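Long-range contacts in rhamnose ABC transporter, rhamnose-binding protein (Actinomyces odontolyticus ATCC 17982, PDB 5BQ3), which probably binds a carbohydrate, presumably rhamnose as in its relatives, as the extracytoplasmic solute-binding component of an ABC transporter: residues Lys135-Thr140 with Gly317-Phe322; Gln28-Ile33 with Ala59-Val64; Leu67-Ser72 with Ala92-Asp97; Met141-Ser146 with Asn181-Gly186; Tyr23-Gln28 with Ala284-Ala289. All coordinates share one frame; numbering follows the deposited sequence.

Interaction 1 (Lys135-Thr140 with Gly317-Phe322)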
# COMPACT_ATOMS: atom_id res chain seq x y z
N LYS A 135 -6.01 -9.47 -4.41
CA LYS A 135 -6.41 -9.99 -5.73
C LYS A 135 -6.50 -8.86 -6.78
O LYS A 135 -6.26 -9.12 -7.96
CB LYS A 135 -7.75 -10.74 -5.63
CG LYS A 135 -8.07 -11.63 -6.83
CD LYS A 135 -9.48 -12.18 -6.76
CE LYS A 135 -9.96 -12.73 -8.08
NZ LYS A 135 -9.35 -14.05 -8.40
N GLN A 136 -6.83 -7.63 -6.35
CA GLN A 136 -6.94 -6.48 -7.25
C GLN A 136 -5.56 -6.01 -7.72
O GLN A 136 -5.45 -5.52 -8.84
CB GLN A 136 -7.72 -5.33 -6.59
CG GLN A 136 -8.32 -4.32 -7.58
CD GLN A 136 -9.25 -4.94 -8.59
OE1 GLN A 136 -10.23 -5.62 -8.26
NE2 GLN A 136 -8.96 -4.71 -9.87
N VAL A 137 -4.52 -6.17 -6.88
CA VAL A 137 -3.14 -5.80 -7.22
C VAL A 137 -2.68 -6.68 -8.39
O VAL A 137 -2.16 -6.17 -9.38
CB VAL A 137 -2.17 -5.90 -6.00
CG1 VAL A 137 -0.73 -5.61 -6.40
CG2 VAL A 137 -2.61 -4.98 -4.88
N ALA A 138 -2.94 -8.00 -8.28
CA ALA A 138 -2.61 -9.02 -9.27
C ALA A 138 -3.32 -8.78 -10.59
O ALA A 138 -2.71 -8.97 -11.64
CB ALA A 138 -2.99 -10.38 -8.72
N ILE A 139 -4.61 -8.37 -10.54
CA ILE A 139 -5.45 -8.08 -11.71
C ILE A 139 -4.89 -6.86 -12.44
O ILE A 139 -4.69 -6.92 -13.66
CB ILE A 139 -6.95 -7.93 -11.30
CG1 ILE A 139 -7.57 -9.32 -11.04
CG2 ILE A 139 -7.76 -7.17 -12.36
CD1 ILE A 139 -8.83 -9.34 -10.18
N THR A 140 -4.59 -5.77 -11.70
CA THR A 140 -4.03 -4.51 -12.21
C THR A 140 -2.75 -4.79 -12.98
O THR A 140 -2.62 -4.33 -14.12
CB THR A 140 -3.82 -3.51 -11.06
OG1 THR A 140 -5.06 -3.32 -10.38
CG2 THR A 140 -3.28 -2.15 -11.54
N GLY A 317 -9.45 1.70 -2.24
CA GLY A 317 -9.83 1.57 -3.65
C GLY A 317 -8.91 0.70 -4.47
O GLY A 317 -8.08 -0.03 -3.93
N ASP A 318 -9.08 0.76 -5.81
CA ASP A 318 -8.27 0.01 -6.77
C ASP A 318 -6.88 0.64 -6.90
O ASP A 318 -6.76 1.86 -6.70
CB ASP A 318 -8.97 -0.05 -8.15
CG ASP A 318 -10.31 -0.78 -8.18
OD1 ASP A 318 -10.49 -1.75 -7.41
OD2 ASP A 318 -11.15 -0.42 -9.03
N PRO A 319 -5.80 -0.13 -7.22
CA PRO A 319 -4.47 0.48 -7.35
C PRO A 319 -4.42 1.62 -8.37
O PRO A 319 -5.10 1.55 -9.41
CB PRO A 319 -3.57 -0.68 -7.77
CG PRO A 319 -4.29 -1.90 -7.34
CD PRO A 319 -5.74 -1.59 -7.47
N VAL A 320 -3.67 2.68 -8.05
CA VAL A 320 -3.50 3.86 -8.91
C VAL A 320 -2.46 3.53 -9.98
O VAL A 320 -1.34 3.12 -9.66
CB VAL A 320 -3.13 5.14 -8.09
CG1 VAL A 320 -2.84 6.32 -9.01
CG2 VAL A 320 -4.22 5.50 -7.09
N ARG A 321 -2.83 3.70 -11.26
CA ARG A 321 -1.94 3.46 -12.39
C ARG A 321 -1.21 4.75 -12.75
O ARG A 321 -1.84 5.79 -12.91
CB ARG A 321 -2.71 2.92 -13.61
CG ARG A 321 -3.19 1.49 -13.45
CD ARG A 321 -3.72 0.96 -14.76
NE ARG A 321 -4.65 -0.15 -14.54
CZ ARG A 321 -5.12 -0.93 -15.50
NH1 ARG A 321 -4.75 -0.74 -16.77
NH2 ARG A 321 -5.97 -1.91 -15.21
N PHE A 322 0.13 4.67 -12.84
CA PHE A 322 0.97 5.82 -13.15
C PHE A 322 1.61 5.68 -14.52
O PHE A 322 2.23 4.66 -14.83
CB PHE A 322 2.06 6.02 -12.08
CG PHE A 322 1.57 6.16 -10.66
CD1 PHE A 322 1.38 5.05 -9.85
CD2 PHE A 322 1.31 7.42 -10.12
CE1 PHE A 322 0.94 5.18 -8.54
CE2 PHE A 322 0.86 7.55 -8.80
CZ PHE A 322 0.66 6.43 -8.02

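Interaction 2 (Gln28-Ile33 with Ala59-Val64)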
# COMPACT_ATOMS: atom_id res chain seq x y z
N GLN A 28 -13.33 16.16 20.73
CA GLN A 28 -12.50 14.95 20.76
C GLN A 28 -11.14 15.17 20.09
O GLN A 28 -10.99 16.06 19.26
CB GLN A 28 -13.25 13.78 20.10
CG GLN A 28 -14.66 13.54 20.64
CD GLN A 28 -14.68 12.81 21.95
OE1 GLN A 28 -14.62 13.41 23.03
NE2 GLN A 28 -14.79 11.49 21.89
N SER A 29 -10.15 14.33 20.46
CA SER A 29 -8.78 14.38 19.95
C SER A 29 -8.41 13.14 19.11
O SER A 29 -8.85 12.03 19.41
CB SER A 29 -7.78 14.51 21.10
OG SER A 29 -7.92 13.46 22.05
N ILE A 30 -7.58 13.35 18.07
CA ILE A 30 -7.10 12.30 17.16
C ILE A 30 -5.56 12.32 17.12
O ILE A 30 -4.96 13.40 17.09
CB ILE A 30 -7.75 12.41 15.73
CG1 ILE A 30 -7.47 11.15 14.88
CG2 ILE A 30 -7.37 13.72 15.00
CD1 ILE A 30 -8.37 10.95 13.66
N THR A 31 -4.94 11.13 17.13
CA THR A 31 -3.48 10.99 17.08
C THR A 31 -3.11 9.92 16.05
O THR A 31 -3.67 8.82 16.05
CB THR A 31 -2.89 10.72 18.47
OG1 THR A 31 -3.22 11.80 19.33
CG2 THR A 31 -1.38 10.56 18.44
N PHE A 32 -2.15 10.27 15.18
CA PHE A 32 -1.62 9.41 14.12
C PHE A 32 -0.22 8.94 14.51
O PHE A 32 0.66 9.76 14.77
CB PHE A 32 -1.60 10.16 12.77
CG PHE A 32 -2.93 10.72 12.32
CD1 PHE A 32 -3.33 11.99 12.72
CD2 PHE A 32 -3.77 9.99 11.50
CE1 PHE A 32 -4.57 12.51 12.33
CE2 PHE A 32 -5.01 10.51 11.10
CZ PHE A 32 -5.40 11.76 11.52
N ILE A 33 -0.02 7.61 14.60
CA ILE A 33 1.27 7.02 14.95
C ILE A 33 1.80 6.23 13.74
O ILE A 33 1.33 5.11 13.48
CB ILE A 33 1.24 6.17 16.25
CG1 ILE A 33 0.64 6.96 17.45
CG2 ILE A 33 2.65 5.64 16.59
CD1 ILE A 33 0.12 6.11 18.59
N ALA A 59 -10.84 18.61 17.83
CA ALA A 59 -10.31 19.62 18.76
C ALA A 59 -8.77 19.60 18.78
O ALA A 59 -8.15 20.66 18.77
CB ALA A 59 -10.86 19.40 20.15
N GLU A 60 -8.17 18.39 18.81
CA GLU A 60 -6.71 18.20 18.83
C GLU A 60 -6.30 17.17 17.78
O GLU A 60 -6.89 16.09 17.71
CB GLU A 60 -6.22 17.76 20.22
CG GLU A 60 -6.33 18.83 21.29
CD GLU A 60 -6.69 18.29 22.66
OE1 GLU A 60 -5.85 17.59 23.27
OE2 GLU A 60 -7.82 18.58 23.13
N VAL A 61 -5.32 17.53 16.94
CA VAL A 61 -4.77 16.66 15.89
C VAL A 61 -3.26 16.58 16.13
O VAL A 61 -2.57 17.59 16.01
CB VAL A 61 -5.13 17.14 14.45
CG1 VAL A 61 -4.70 16.12 13.40
CG2 VAL A 61 -6.63 17.44 14.31
N ASN A 62 -2.77 15.39 16.51
CA ASN A 62 -1.36 15.18 16.82
C ASN A 62 -0.74 14.03 16.04
O ASN A 62 -1.44 13.13 15.59
CB ASN A 62 -1.17 14.94 18.33
CG ASN A 62 -1.83 15.97 19.22
OD1 ASN A 62 -2.89 15.73 19.80
ND2 ASN A 62 -1.21 17.14 19.33
N VAL A 63 0.60 14.06 15.88
CA VAL A 63 1.39 13.03 15.23
C VAL A 63 2.58 12.72 16.14
O VAL A 63 3.45 13.58 16.33
CB VAL A 63 1.83 13.40 13.78
CG1 VAL A 63 2.78 12.35 13.19
CG2 VAL A 63 0.62 13.58 12.86
N VAL A 64 2.59 11.52 16.74
CA VAL A 64 3.66 11.04 17.63
C VAL A 64 4.18 9.71 17.08
O VAL A 64 3.45 9.01 16.39
CB VAL A 64 3.27 10.95 19.13
CG1 VAL A 64 2.90 12.31 19.70
CG2 VAL A 64 2.16 9.93 19.37

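Interaction 3 (Leu67-Ser72 with Ala92-Asp97)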
# COMPACT_ATOMS: atom_id res chain seq x y z
N LEU A 67 11.58 7.18 16.22
CA LEU A 67 12.53 7.61 15.20
C LEU A 67 13.05 6.41 14.41
O LEU A 67 13.57 6.57 13.30
CB LEU A 67 13.71 8.39 15.81
CG LEU A 67 13.41 9.71 16.53
CD1 LEU A 67 14.70 10.34 17.00
CD2 LEU A 67 12.69 10.70 15.62
N GLU A 68 12.91 5.20 14.99
CA GLU A 68 13.35 3.93 14.41
C GLU A 68 12.17 2.96 14.35
O GLU A 68 11.42 2.83 15.32
CB GLU A 68 14.50 3.32 15.24
CG GLU A 68 15.75 4.17 15.33
CD GLU A 68 16.81 3.93 14.26
OE1 GLU A 68 16.50 4.08 13.06
OE2 GLU A 68 17.96 3.60 14.64
N ALA A 69 12.01 2.27 13.20
CA ALA A 69 10.93 1.31 12.99
C ALA A 69 11.31 -0.08 13.51
O ALA A 69 11.91 -0.89 12.80
CB ALA A 69 10.55 1.25 11.51
N SER A 70 10.97 -0.34 14.79
CA SER A 70 11.18 -1.61 15.50
C SER A 70 9.82 -2.19 15.90
O SER A 70 8.86 -1.44 16.03
CB SER A 70 12.08 -1.39 16.71
OG SER A 70 12.21 -2.56 17.51
N SER A 71 9.76 -3.52 16.12
CA SER A 71 8.55 -4.27 16.48
C SER A 71 7.75 -3.63 17.64
O SER A 71 6.54 -3.42 17.49
CB SER A 71 8.91 -5.71 16.83
OG SER A 71 9.81 -5.79 17.92
N SER A 72 8.41 -3.31 18.78
CA SER A 72 7.78 -2.73 19.98
C SER A 72 8.15 -1.24 20.20
O SER A 72 7.96 -0.74 21.32
CB SER A 72 8.17 -3.54 21.22
OG SER A 72 7.64 -4.85 21.23
N ALA A 92 -0.03 2.63 12.20
CA ALA A 92 0.55 1.73 11.21
C ALA A 92 1.49 0.80 11.99
O ALA A 92 2.61 1.19 12.31
CB ALA A 92 1.30 2.51 10.13
N ALA A 93 0.97 -0.38 12.39
CA ALA A 93 1.65 -1.36 13.23
C ALA A 93 2.96 -1.88 12.63
O ALA A 93 2.97 -2.36 11.49
CB ALA A 93 0.72 -2.53 13.53
N ASN A 94 4.05 -1.79 13.41
CA ASN A 94 5.38 -2.27 13.03
C ASN A 94 5.41 -3.80 13.07
O ASN A 94 6.06 -4.44 12.24
CB ASN A 94 6.45 -1.69 13.94
CG ASN A 94 7.02 -0.37 13.48
OD1 ASN A 94 7.38 -0.19 12.31
ND2 ASN A 94 7.19 0.56 14.41
N ASP A 95 4.70 -4.38 14.05
CA ASP A 95 4.53 -5.82 14.26
C ASP A 95 3.07 -6.06 14.67
O ASP A 95 2.56 -5.31 15.50
CB ASP A 95 5.50 -6.35 15.33
CG ASP A 95 5.50 -7.86 15.48
OD1 ASP A 95 6.02 -8.55 14.57
OD2 ASP A 95 4.98 -8.36 16.50
N PRO A 96 2.37 -7.07 14.09
CA PRO A 96 0.95 -7.27 14.45
C PRO A 96 0.69 -7.73 15.88
O PRO A 96 -0.41 -7.50 16.38
CB PRO A 96 0.48 -8.33 13.45
CG PRO A 96 1.70 -9.04 13.03
CD PRO A 96 2.80 -8.02 13.05
N ASP A 97 1.67 -8.36 16.54
CA ASP A 97 1.52 -8.90 17.89
C ASP A 97 2.15 -8.04 19.00
O ASP A 97 1.61 -8.00 20.10
CB ASP A 97 2.12 -10.31 17.96
CG ASP A 97 1.26 -11.42 17.37
OD1 ASP A 97 0.16 -11.11 16.85
OD2 ASP A 97 1.67 -12.60 17.45

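Interaction 4 (Met141-Ser146 with Asn181-Gly186)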
# COMPACT_ATOMS: atom_id res chain seq x y z
N MSE A 141 -1.83 -5.57 -12.39
CA MSE A 141 -0.55 -5.95 -12.99
C MSE A 141 -0.73 -6.79 -14.26
O MSE A 141 -0.12 -6.45 -15.27
CB MSE A 141 0.32 -6.68 -11.98
CG MSE A 141 0.80 -5.74 -10.88
SE MSE A 141 2.32 -6.40 -9.93
CE MSE A 141 1.42 -7.87 -8.91
N LEU A 142 -1.62 -7.81 -14.23
CA LEU A 142 -1.92 -8.64 -15.41
C LEU A 142 -2.54 -7.80 -16.53
O LEU A 142 -2.26 -8.06 -17.70
CB LEU A 142 -2.86 -9.79 -15.05
CG LEU A 142 -2.26 -10.97 -14.30
CD1 LEU A 142 -3.35 -11.77 -13.65
CD2 LEU A 142 -1.42 -11.84 -15.22
N ASP A 143 -3.38 -6.80 -16.18
CA ASP A 143 -4.03 -5.89 -17.13
C ASP A 143 -3.00 -5.03 -17.86
O ASP A 143 -3.12 -4.85 -19.06
CB ASP A 143 -5.06 -4.99 -16.42
CG ASP A 143 -6.48 -5.54 -16.34
OD1 ASP A 143 -6.66 -6.75 -16.57
OD2 ASP A 143 -7.40 -4.75 -16.03
N MSE A 144 -2.00 -4.50 -17.12
CA MSE A 144 -0.91 -3.68 -17.66
C MSE A 144 0.02 -4.51 -18.54
O MSE A 144 0.44 -4.03 -19.59
CB MSE A 144 -0.11 -3.01 -16.52
CG MSE A 144 -0.94 -2.01 -15.71
SE MSE A 144 0.07 -0.99 -14.39
CE MSE A 144 0.73 -2.42 -13.27
N VAL A 145 0.31 -5.77 -18.12
CA VAL A 145 1.16 -6.70 -18.87
C VAL A 145 0.50 -7.01 -20.20
O VAL A 145 1.08 -6.72 -21.24
CB VAL A 145 1.48 -8.00 -18.08
CG1 VAL A 145 2.25 -9.00 -18.93
CG2 VAL A 145 2.26 -7.69 -16.82
N SER A 146 -0.73 -7.58 -20.16
CA SER A 146 -1.55 -7.97 -21.30
C SER A 146 -1.70 -6.83 -22.31
O SER A 146 -1.55 -7.06 -23.51
CB SER A 146 -2.92 -8.44 -20.84
OG SER A 146 -3.62 -9.09 -21.88
N ASN A 181 -8.83 -17.31 -16.13
CA ASN A 181 -9.33 -16.26 -17.01
C ASN A 181 -8.74 -16.35 -18.43
O ASN A 181 -7.52 -16.43 -18.59
CB ASN A 181 -9.05 -14.87 -16.41
CG ASN A 181 -10.03 -13.79 -16.81
OD1 ASN A 181 -10.49 -13.71 -17.95
ND2 ASN A 181 -10.31 -12.90 -15.87
N ASP A 182 -9.63 -16.32 -19.45
CA ASP A 182 -9.28 -16.39 -20.87
C ASP A 182 -8.57 -15.12 -21.36
O ASP A 182 -7.90 -15.16 -22.39
CB ASP A 182 -10.54 -16.64 -21.72
CG ASP A 182 -11.20 -17.99 -21.50
OD1 ASP A 182 -10.69 -19.00 -22.03
OD2 ASP A 182 -12.24 -18.03 -20.81
N LYS A 183 -8.72 -14.00 -20.63
CA LYS A 183 -8.11 -12.71 -20.94
C LYS A 183 -6.59 -12.75 -20.74
O LYS A 183 -5.86 -12.08 -21.48
CB LYS A 183 -8.73 -11.61 -20.06
CG LYS A 183 -8.44 -10.19 -20.53
CD LYS A 183 -8.79 -9.16 -19.47
CE LYS A 183 -8.17 -7.82 -19.77
NZ LYS A 183 -8.60 -6.79 -18.80
N TYR A 184 -6.11 -13.54 -19.76
CA TYR A 184 -4.69 -13.64 -19.42
C TYR A 184 -4.07 -14.99 -19.82
O TYR A 184 -2.91 -15.23 -19.48
CB TYR A 184 -4.49 -13.41 -17.91
CG TYR A 184 -5.31 -12.27 -17.32
CD1 TYR A 184 -5.10 -10.96 -17.73
CD2 TYR A 184 -6.25 -12.51 -16.33
CE1 TYR A 184 -5.84 -9.91 -17.18
CE2 TYR A 184 -6.98 -11.47 -15.76
CZ TYR A 184 -6.77 -10.17 -16.19
OH TYR A 184 -7.49 -9.14 -15.63
N LYS A 185 -4.80 -15.83 -20.58
CA LYS A 185 -4.32 -17.14 -21.03
C LYS A 185 -3.11 -17.03 -21.98
O LYS A 185 -2.30 -17.95 -22.05
CB LYS A 185 -5.45 -17.94 -21.69
CG LYS A 185 -6.26 -18.78 -20.71
CD LYS A 185 -7.17 -19.77 -21.43
CE LYS A 185 -7.88 -20.71 -20.48
NZ LYS A 185 -9.08 -20.08 -19.86
N GLY A 186 -3.01 -15.89 -22.66
CA GLY A 186 -1.91 -15.59 -23.58
C GLY A 186 -0.60 -15.28 -22.89
O GLY A 186 0.47 -15.47 -23.48
O HOH W 1 -5.72 -9.91 -23.40

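Interaction 5 (Tyr23-Gln28 with Ala284-Ala289)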
# COMPACT_ATOMS: atom_id res chain seq x y z
N TYR A 23 -19.86 13.59 11.67
CA TYR A 23 -18.84 14.28 12.44
C TYR A 23 -19.45 15.13 13.57
O TYR A 23 -20.13 16.12 13.30
CB TYR A 23 -17.97 15.16 11.53
N ASP A 24 -19.20 14.71 14.82
CA ASP A 24 -19.63 15.39 16.04
C ASP A 24 -18.53 15.20 17.10
O ASP A 24 -18.81 15.01 18.29
CB ASP A 24 -21.01 14.88 16.51
CG ASP A 24 -21.69 15.82 17.51
OD1 ASP A 24 -21.62 17.06 17.31
OD2 ASP A 24 -22.30 15.31 18.48
N VAL A 25 -17.28 15.27 16.64
CA VAL A 25 -16.06 15.11 17.44
C VAL A 25 -15.34 16.48 17.58
O VAL A 25 -14.11 16.55 17.55
CB VAL A 25 -15.14 13.99 16.86
CG1 VAL A 25 -15.73 12.61 17.13
CG2 VAL A 25 -14.88 14.18 15.37
N SER A 26 -16.13 17.55 17.78
CA SER A 26 -15.67 18.94 17.93
C SER A 26 -14.85 19.15 19.22
O SER A 26 -14.10 20.12 19.30
CB SER A 26 -16.87 19.89 17.92
OG SER A 26 -17.83 19.55 18.89
N SER A 27 -15.00 18.25 20.21
CA SER A 27 -14.31 18.29 21.50
C SER A 27 -13.32 17.12 21.67
O SER A 27 -12.55 17.11 22.63
CB SER A 27 -15.34 18.25 22.63
OG SER A 27 -16.13 17.07 22.57
N GLN A 28 -13.33 16.16 20.73
CA GLN A 28 -12.50 14.95 20.76
C GLN A 28 -11.14 15.17 20.09
O GLN A 28 -10.99 16.06 19.26
CB GLN A 28 -13.25 13.78 20.10
CG GLN A 28 -14.66 13.54 20.64
CD GLN A 28 -14.68 12.81 21.95
OE1 GLN A 28 -14.62 13.41 23.03
NE2 GLN A 28 -14.79 11.49 21.89
N ALA A 284 -16.15 8.44 12.65
CA ALA A 284 -17.43 7.73 12.55
C ALA A 284 -17.65 6.78 13.73
O ALA A 284 -18.77 6.67 14.22
CB ALA A 284 -17.49 6.96 11.24
N LEU A 285 -16.57 6.10 14.19
CA LEU A 285 -16.61 5.19 15.34
C LEU A 285 -16.79 5.95 16.66
O LEU A 285 -17.53 5.50 17.53
CB LEU A 285 -15.32 4.34 15.40
CG LEU A 285 -15.17 3.19 14.41
CD1 LEU A 285 -13.71 2.86 14.18
CD2 LEU A 285 -15.91 1.95 14.88
N ASP A 286 -16.10 7.10 16.79
CA ASP A 286 -16.11 7.95 17.98
C ASP A 286 -17.44 8.70 18.15
O ASP A 286 -17.88 8.89 19.28
CB ASP A 286 -14.95 8.94 17.92
CG ASP A 286 -14.47 9.44 19.26
OD1 ASP A 286 -14.48 8.65 20.23
OD2 ASP A 286 -14.02 10.60 19.33
N SER A 287 -18.06 9.15 17.03
CA SER A 287 -19.34 9.87 17.07
C SER A 287 -20.51 8.93 17.38
O SER A 287 -21.51 9.37 17.95
CB SER A 287 -19.59 10.60 15.75
OG SER A 287 -19.63 9.70 14.65
N GLY A 288 -20.37 7.66 17.00
CA GLY A 288 -21.37 6.63 17.21
C GLY A 288 -22.18 6.28 15.98
O GLY A 288 -23.20 5.60 16.09
N ALA A 289 -21.73 6.75 14.79
CA ALA A 289 -22.37 6.52 13.50
C ALA A 289 -22.28 5.05 13.09
O ALA A 289 -23.21 4.53 12.46
CB ALA A 289 -21.74 7.40 12.43

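Interaction 1 (Lys135-Thr140 with Gly317-Phe322)
Thr140 turns its hydroxyl to the Pro319 ring because chi1, at -56°, puts OG1 beside the residue's own backbone N, while CG2 stands anti to that N. One helical turn earlier, Gln136 has CG anti to its backbone N (chi1 -159°), which brings this methylene to the same proline, with CG 3.8 Å from Pro319 CD. The ring therefore lies against Gln136, Val137 and Thr140 of the helix. Its CG comes 3.4 Å from Thr140 OG1 and 4.3 Å from Val137 CG2.

Thr140 OG1 is held from within the helix. It donates 2.7 Å to Gln136 O, and the amide of Thr140 reaches that same oxygen from the opposite face of the carbonyl plane. On the loop side, Asp318 OD1 touches the aliphatic part of Gln136, 3.4 Å from CG. Arg321, extended from CG to NE, slides past Thr140 in the opposite direction, with NE 3.9 Å from Thr140 CG2. One face of its guanidinium carries Thr140 O.

Both segments follow strands 127-130 and 313-315, neighbours at one edge of the six-stranded sheet, as the chain passes to the other lobe, consistent with the hinge of a two-lobed periplasmic binding protein. Trp170 of helix 165-180 packs on Val137, and Ala267 of strand 266-268 on Thr140. Strand 320-322 pairs antiparallel with strand 266-268 through Val320 and Phe322.

Interaction 2 (Gln28-Ile33 with Ala59-Val64)
Ile30 sits opposite Val61 and Phe32 opposite Val63 in a parallel pair of strands whose axes approach to 4.7 Å and differ in direction by 13°.

Backbone hydrogen bonds make the ladder. Ile30 N donates to Glu60 O (2.8 Å, nearly straight at 173°), and Ile30 O receives Asn62 N. Phe32 repeats the pattern: its N binds Asn62 O at 3.0 Å, and its O takes Val64 N in a longer bond of 3.3 Å, bent to 141°. Gln28 O and Ala59 N add one more bond at the amino-terminal end. The CA-H groups of Thr31 and Val63 also lean on facing carbonyl oxygens, Asn62 O and Phe32 O.

Among the apolar contacts, Ile30 and Val61 run side by side, CG2 to CG2 at 3.9 Å. Val61 CG1 meets the Phe32 ring at its edge, in plane, 3.8 Å from CE1. This face packs under helix 40-56, on Ala53 and Leu46, completing a beta-alpha-beta unit. Just past strand 60-63, Val64 CG2 packs on Thr31 CG2 (3.7 Å) and Ile33 CG1.

Polar side chains take the other face: Ser29, Thr31, Glu60 and Asn62. There Thr31 OG1 bonds to Glu81.

The chemistry thus differs by face, apolar beneath helix 40-56 and more polar on the reverse, with Val64 packing toward helix 75-83; main-chain bonds tie strand 60-63, at one edge of the sheet, to its neighbour.

Interaction 3 (Leu67-Ser72 with Ala92-Asp97)
Asn94 packs its side chain against Ala69 and Ser70, and this one side chain carries most of the contact. Its OD1 lies 3.6 Å from Ala69 CB. Ser70 O comes alongside the chain, about equally near to three of its atoms: 3.2 Å from Asn94 CB, 3.3 Å from Asn94 CG and 3.1 Å from Asn94 ND2. The approach to ND2 has a poor angle and does not count as a hydrogen bond, so this is packing of an oxygen against the amide. Next along, Ser71 CB and Asp95 CB meet at 3.8 Å.

A second shell positions the groups. Asn94 ND2 donates to Lys35 O, which helps orient the amide, while the backbone N of Asn94 goes to Gln74 OE1; NE2 of the same glutamine holds Ala92 O. Ser70 O is itself taken by Ser73 OG. Asp95 OD2 accepts from Ala98 N, with a weak 3.3 Å bond from Asp97 N besides.

Further out, the loop 67-72 runs from strand 60-63 into helix 75-83. The loop 92-97 likewise leads from strand 88-91 to helix 100-109, whose first residue, Cys100, is disulfide-linked to Cys124. Both loops leave the carboxyl ends of parallel strands, the edge that faces the sugar cleft in periplasmic binding proteins.

Interaction 4 (Met141-Ser146 with Asn181-Gly186)
Leu142 and Asp143 meet Lys183 and Tyr184 where helix 134-149 passes the loop that leads from helix 165-180 into strand 187-194, the nearest CA atoms, those of Ser146 and Tyr184, being 6.7 Å apart. That loop opens with an Asx turn, Asn181 OD1 accepting from Lys183 N, and Lys183 and Tyr184, which follow Asp182, both reach the helix.

They converge on a single oxygen, Asp143 OD1. Tyr184 OH donates to it over 2.7 Å from the syn side, 28° out of the carboxylate plane. Lys183 NZ comes in over the opposite face, 56° out of that plane, and forms a salt bridge of 3.0 Å; its chain is extended beyond CG, which spans the distance from loop to helix. Double donation of this kind would be expected to favour the charged carboxylate. The other oxygen, OD2, has a long, weak ion pair with Arg321.

The Tyr184 ring is sandwiched. Leu142 CB makes a CH-pi contact over one face, 3.9 Å from the ring centroid and 22° off the normal, while Lys183 CB sits over the centre of the other face. Leu142 also packs on Met174 and Glu177 of helix 165-180, and Tyr184 touches Glu177, so the ring lies against both helices. Farther along helix 134-149, a water links the segments, 2.7 Å from Ser146 OG and donating to Lys183 O at 2.9 Å.

Interaction 5 (Tyr23-Gln28 with Ala284-Ala289)
The Gln28 amide and the Asp286 carboxylate are nearly parallel flat groups, their planes 19° apart, although the two side chains cross obliquely. NE2 comes to Asp286 OD2 from above the carboxylate plane, 36° out of it, and donates a 2.8 Å hydrogen bond bent to 149°. Asp286 OD1 is 3.3 Å from the same nitrogen.

This happens at the carboxyl end of helix 271-287, in the amino-terminal lobe of the periplasmic binding protein fold, where the lead-in to the first strand, 29-33, passes the last helical turn. Gly288 then leaves the helix with positive phi. The Gln28 chain places its CG beside the backbone N and bends at chi2, curling around the acid: CG lies 3.3 Å and CB 3.4 Å from Asp286 OD2. Val25 CG1 packs against the acid as well, 3.4 Å from Asp286 OD2 and 3.8 Å from Asp286 CB. Carbons of both Gln28 and Val25 thus lie against OD2, beside the bond from NE2.

Nearby, Val25 also leans on Phe58 and on Ile56 of helix 40-56, and Asp286 on Lys112 of strand 112-116. Ser287 OG bonds to Ala283 O one turn back and to Ser22 O, just before 23-28, and Ser287 CB lies 4.2 Å from Asp24 N.

Two clusters emerge, one for each lobe. Interactions 2 and 5 share Gln28, their centres 13 Å apart; interaction 3 joins interaction 2 through a probable hydrogen bond from Ala92 N to Ile33 O, but does not touch interaction 5. Interactions 1 and 4 both use helix 134-149, also with centres 13 Å apart, and touch through a long, weak ion pair between Arg321 and Asp143. The clusters are far apart: interactions 2 and 4 lie 44 Å between centres. Along the sequence, interactions 2, 3 and 4 follow one another, while interaction 5 spans all three and interaction 1 crosses it, so late chain segments return to both lobes, consistent with a two-lobed, hinged binding protein.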